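Telomerase reverse transcriptase (Candida albicans SC5314, PDB 6ZDQ) probably extends chromosome ends by reverse-transcribing a template within its RNA component into telomeric DNA repeats. Local coordinates at residues F358-V369 and K415-L425. Numbering follows the deposited sequence.
Sequences FENQDNKTSYYV and KTIALQKGNIL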
loop_
_atom_site.group_PDB
_atom_site.type_symbol
_atom_site.label_atom_id
_atom_site.label_comp_id
_atom_site.label_asym_id
_atom_site.label_seq_id
_atom_site.Cartn_x
_atom_site.Cartn_y
_atom_site.Cartn_z
ATOM N N PHE A 358 -15.531 -22.445 -17.542
ATOM C CA PHE A 358 -15.721 -22.449 -18.987
ATOM C C PHE A 358 -16.270 -23.772 -19.507
ATOM O O PHE A 358 -16.347 -23.961 -20.728
ATOM C CB PHE A 358 -14.404 -22.114 -19.694
ATOM C CG PHE A 358 -13.816 -20.794 -19.287
ATOM C CD1 PHE A 358 -14.182 -19.628 -19.940
ATOM C CD2 PHE A 358 -12.897 -20.717 -18.252
ATOM C CE1 PHE A 358 -13.643 -18.410 -19.569
ATOM C CE2 PHE A 358 -12.353 -19.501 -17.875
ATOM C CZ PHE A 358 -12.727 -18.347 -18.534
ATOM N N GLU A 359 -16.653 -24.695 -18.620
ATOM C CA GLU A 359 -17.190 -25.972 -19.079
ATOM C C GLU A 359 -18.590 -25.817 -19.658
ATOM O O GLU A 359 -18.992 -26.605 -20.521
ATOM C CB GLU A 359 -17.192 -26.990 -17.936
ATOM C CG GLU A 359 -18.117 -26.641 -16.780
ATOM C CD GLU A 359 -18.135 -27.709 -15.703
ATOM O OE1 GLU A 359 -17.396 -28.708 -15.839
ATOM O OE2 GLU A 359 -18.889 -27.552 -14.719
ATOM N N ASN A 360 -19.346 -24.818 -19.195
ATOM C CA ASN A 360 -20.684 -24.590 -19.732
ATOM C C ASN A 360 -20.627 -24.142 -21.190
ATOM O O ASN A 360 -21.482 -24.525 -21.996
ATOM C CB ASN A 360 -21.424 -23.557 -18.882
ATOM C CG ASN A 360 -21.336 -23.852 -17.395
ATOM O OD1 ASN A 360 -20.445 -23.357 -16.704
ATOM N ND2 ASN A 360 -22.264 -24.661 -16.896
ATOM N N GLN A 361 -19.630 -23.333 -21.544
ATOM C CA GLN A 361 -19.501 -22.796 -22.889
ATOM C C GLN A 361 -18.648 -23.720 -23.757
ATOM O O GLN A 361 -18.098 -24.724 -23.297
ATOM C CB GLN A 361 -18.914 -21.384 -22.844
ATOM C CG GLN A 361 -19.779 -20.359 -22.117
ATOM C CD GLN A 361 -19.621 -20.410 -20.607
ATOM O OE1 GLN A 361 -18.593 -20.852 -20.093
ATOM N NE2 GLN A 361 -20.644 -19.960 -19.891
ATOM N N ASP A 362 -18.539 -23.378 -25.040
ATOM C CA ASP A 362 -17.782 -24.179 -25.990
ATOM C C ASP A 362 -16.285 -23.903 -25.850
ATOM O O ASP A 362 -15.843 -23.093 -25.032
ATOM C CB ASP A 362 -18.263 -23.906 -27.413
ATOM C CG ASP A 362 -19.643 -24.470 -27.678
ATOM O OD1 ASP A 362 -19.938 -25.580 -27.186
ATOM O OD2 ASP A 362 -20.436 -23.805 -28.378
ATOM N N ASN A 363 -15.492 -24.597 -26.670
ATOM C CA ASN A 363 -14.041 -24.469 -26.586
ATOM C C ASN A 363 -13.551 -23.134 -27.134
ATOM O O ASN A 363 -12.530 -22.616 -26.668
ATOM C CB ASN A 363 -13.370 -25.627 -27.324
ATOM C CG ASN A 363 -13.630 -26.964 -26.661
ATOM O OD1 ASN A 363 -13.731 -27.054 -25.436
ATOM N ND2 ASN A 363 -13.739 -28.013 -27.466
ATOM N N LYS A 364 -14.248 -22.568 -28.116
ATOM C CA LYS A 364 -13.892 -21.272 -28.690
ATOM C C LYS A 364 -15.079 -20.330 -28.493
ATOM O O LYS A 364 -16.002 -20.280 -29.310
ATOM C CB LYS A 364 -13.494 -21.404 -30.171
ATOM C CG LYS A 364 -14.447 -22.225 -31.027
ATOM C CD LYS A 364 -14.048 -22.166 -32.492
ATOM C CE LYS A 364 -15.173 -22.653 -33.392
ATOM N NZ LYS A 364 -16.380 -21.785 -33.289
ATOM N N THR A 365 -15.051 -19.579 -27.392
ATOM C CA THR A 365 -16.122 -18.647 -27.066
ATOM C C THR A 365 -15.798 -17.210 -27.449
ATOM O O THR A 365 -16.720 -16.431 -27.716
ATOM C CB THR A 365 -16.442 -18.711 -25.567
ATOM O OG1 THR A 365 -16.400 -20.075 -25.129
ATOM C CG2 THR A 365 -17.829 -18.147 -25.292
ATOM N N SER A 366 -14.514 -16.848 -27.492
ATOM C CA SER A 366 -14.062 -15.528 -27.936
ATOM C C SER A 366 -14.673 -14.407 -27.091
ATOM O O SER A 366 -15.437 -13.571 -27.574
ATOM C CB SER A 366 -14.360 -15.322 -29.426
ATOM O OG SER A 366 -13.919 -14.050 -29.864
ATOM N N TYR A 367 -14.327 -14.412 -25.805
ATOM C CA TYR A 367 -14.766 -13.346 -24.913
ATOM C C TYR A 367 -14.159 -12.013 -25.336
ATOM O O TYR A 367 -12.995 -11.942 -25.742
ATOM C CB TYR A 367 -14.379 -13.671 -23.467
ATOM C CG TYR A 367 -14.990 -14.948 -22.935
ATOM C CD1 TYR A 367 -14.354 -16.171 -23.108
ATOM C CD2 TYR A 367 -16.203 -14.933 -22.259
ATOM C CE1 TYR A 367 -14.911 -17.341 -22.625
ATOM C CE2 TYR A 367 -16.768 -16.098 -21.772
ATOM C CZ TYR A 367 -16.117 -17.299 -21.958
ATOM O OH TYR A 367 -16.676 -18.462 -21.476
ATOM N N TYR A 368 -14.956 -10.952 -25.246
ATOM C CA TYR A 368 -14.539 -9.612 -25.639
ATOM C C TYR A 368 -14.414 -8.733 -24.404
ATOM O O TYR A 368 -15.352 -8.637 -23.605
ATOM C CB TYR A 368 -15.527 -8.996 -26.633
ATOM C CG TYR A 368 -15.654 -9.778 -27.920
ATOM C CD1 TYR A 368 -14.718 -9.635 -28.937
ATOM C CD2 TYR A 368 -16.708 -10.661 -28.118
ATOM C CE1 TYR A 368 -14.827 -10.351 -30.114
ATOM C CE2 TYR A 368 -16.825 -11.380 -29.292
ATOM C CZ TYR A 368 -15.883 -11.221 -30.287
ATOM O OH TYR A 368 -15.998 -11.936 -31.458
ATOM N N VAL A 369 -13.255 -8.097 -24.250
ATOM C CA VAL A 369 -12.961 -7.251 -23.101
ATOM C C VAL A 369 -12.480 -5.895 -23.602
ATOM O O VAL A 369 -11.766 -5.807 -24.607
ATOM C CB VAL A 369 -11.913 -7.908 -22.177
ATOM C CG1 VAL A 369 -10.679 -8.294 -22.971
ATOM C CG2 VAL A 369 -11.550 -6.993 -21.009
ATOM N N LYS A 415 -8.682 -0.271 -27.162
ATOM C CA LYS A 415 -9.198 -1.189 -28.167
ATOM C C LYS A 415 -9.760 -2.435 -27.496
ATOM O O LYS A 415 -9.299 -2.849 -26.430
ATOM C CB LYS A 415 -8.110 -1.585 -29.177
ATOM C CG LYS A 415 -8.655 -2.177 -30.467
ATOM C CD LYS A 415 -9.465 -1.146 -31.241
ATOM C CE LYS A 415 -10.452 -1.808 -32.189
ATOM N NZ LYS A 415 -11.516 -2.537 -31.445
ATOM N N THR A 416 -10.768 -3.027 -28.135
ATOM C CA THR A 416 -11.390 -4.244 -27.632
ATOM C C THR A 416 -10.500 -5.449 -27.916
ATOM O O THR A 416 -10.025 -5.629 -29.043
ATOM C CB THR A 416 -12.764 -4.445 -28.271
ATOM O OG1 THR A 416 -12.616 -4.582 -29.690
ATOM C CG2 THR A 416 -13.667 -3.258 -27.977
ATOM N N ILE A 417 -10.280 -6.273 -26.896
ATOM C CA ILE A 417 -9.420 -7.449 -26.987
ATOM C C ILE A 417 -10.302 -8.689 -27.042
ATOM O O ILE A 417 -11.259 -8.814 -26.267
ATOM C CB ILE A 417 -8.440 -7.523 -25.802
ATOM C CG1 ILE A 417 -7.564 -6.269 -25.744
ATOM C CG2 ILE A 417 -7.577 -8.774 -25.896
ATOM C CD1 ILE A 417 -6.659 -6.095 -26.945
ATOM N N ALA A 418 -9.984 -9.602 -27.958
ATOM C CA ALA A 418 -10.705 -10.861 -28.115
ATOM C C ALA A 418 -9.806 -11.999 -27.643
ATOM O O ALA A 418 -8.771 -12.276 -28.258
ATOM C CB ALA A 418 -11.136 -11.066 -29.565
ATOM N N LEU A 419 -10.200 -12.651 -26.551
ATOM C CA LEU A 419 -9.475 -13.787 -25.998
ATOM C C LEU A 419 -10.381 -15.010 -25.995
ATOM O O LEU A 419 -11.508 -14.951 -25.490
ATOM C CB LEU A 419 -8.977 -13.491 -24.580
ATOM C CG LEU A 419 -7.974 -12.346 -24.421
ATOM C CD1 LEU A 419 -7.571 -12.202 -22.965
ATOM C CD2 LEU A 419 -6.750 -12.568 -25.298
ATOM N N GLN A 420 -9.892 -16.109 -26.559
ATOM C CA GLN A 420 -10.637 -17.357 -26.598
ATOM C C GLN A 420 -10.372 -18.190 -25.346
ATOM O O GLN A 420 -9.402 -17.971 -24.619
ATOM C CB GLN A 420 -10.286 -18.163 -27.850
ATOM C CG GLN A 420 -11.068 -17.751 -29.090
ATOM C CD GLN A 420 -11.027 -18.802 -30.183
ATOM O OE1 GLN A 420 -10.283 -19.777 -30.094
ATOM N NE2 GLN A 420 -11.835 -18.610 -31.221
ATOM N N LYS A 421 -11.265 -19.155 -25.104
ATOM C CA LYS A 421 -11.159 -19.998 -23.916
ATOM C C LYS A 421 -9.824 -20.734 -23.863
ATOM O O LYS A 421 -9.204 -20.832 -22.796
ATOM C CB LYS A 421 -12.321 -20.991 -23.882
ATOM C CG LYS A 421 -12.149 -22.121 -22.883
ATOM C CD LYS A 421 -13.219 -23.183 -23.066
ATOM C CE LYS A 421 -12.960 -24.387 -22.179
ATOM N NZ LYS A 421 -13.996 -25.440 -22.360
ATOM N N GLY A 422 -9.372 -21.269 -24.998
ATOM C CA GLY A 422 -8.105 -21.981 -25.015
ATOM C C GLY A 422 -6.934 -21.118 -24.584
ATOM O O GLY A 422 -6.072 -21.560 -23.820
ATOM N N ASN A 423 -6.881 -19.879 -25.076
ATOM C CA ASN A 423 -5.799 -18.976 -24.694
ATOM C C ASN A 423 -5.882 -18.603 -23.218
ATOM O O ASN A 423 -4.854 -18.522 -22.535
ATOM C CB ASN A 423 -5.831 -17.725 -25.569
ATOM C CG ASN A 423 -5.987 -18.049 -27.041
ATOM O OD1 ASN A 423 -6.919 -17.580 -27.697
ATOM N ND2 ASN A 423 -5.078 -18.862 -27.569
ATOM N N ILE A 424 -7.095 -18.367 -22.711
ATOM C CA ILE A 424 -7.266 -17.971 -21.314
ATOM C C ILE A 424 -6.758 -19.063 -20.381
ATOM O O ILE A 424 -6.033 -18.793 -19.416
ATOM C CB ILE A 424 -8.742 -17.633 -21.030
ATOM C CG1 ILE A 424 -9.184 -16.428 -21.860
ATOM C CG2 ILE A 424 -8.952 -17.366 -19.547
ATOM C CD1 ILE A 424 -10.675 -16.185 -21.832
ATOM N N LEU A 425 -7.139 -20.315 -20.646
ATOM C CA LEU A 425 -6.662 -21.415 -19.815
ATOM C C LEU A 425 -5.159 -21.614 -19.952
ATOM O O LEU A 425 -4.498 -22.009 -18.986
ATOM C CB LEU A 425 -7.406 -22.702 -20.166
ATOM C CG LEU A 425 -8.895 -22.716 -19.817
ATOM C CD1 LEU A 425 -9.539 -24.022 -20.256
ATOM C CD2 LEU A 425 -9.100 -22.487 -18.326
#
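Lys-421 reaches toward segment 358-369 from the first turn of helix 421-434, and its contacts with Phe-358 show how one lysine can meet both the apolar side chain and the carbonyl of the same residue. With CG anti to the backbone N (chi1 167°) and the chain extended beyond it, the methylenes run past Phe-358 in the opposite direction, CE lying 3.7 Å from Phe-358 CB. At the end, NZ donates to Phe-358 O at 3.2 Å from above the carbonyl plane, and weakly to Asn-363 OD1. Beyond the lysine, Phe-358 CZ meets Ile-424 CG2 at 4.0 Å, the two side chains crossing at about a right angle. Tyr-367 also crosses Ile-424, its CD1 3.9 Å from Ile-424 CD1; Ile-424 in turn touches Ile-285 of helix 263-296. Farther along, strands 367-369 and 417-419 form a small antiparallel sheet within the reverse transcriptase region. Val-369 and Ile-417 point the same way side by side, joined by two nearly straight backbone bonds, whereas Tyr-368 sets CE1 against Ala-418 CB at 3.8 Å on the other face. Backbone pairing thus joins the strands, while a probably charged ammonium ties segment 358-369 to the helix through neutral oxygens, without a salt bridge.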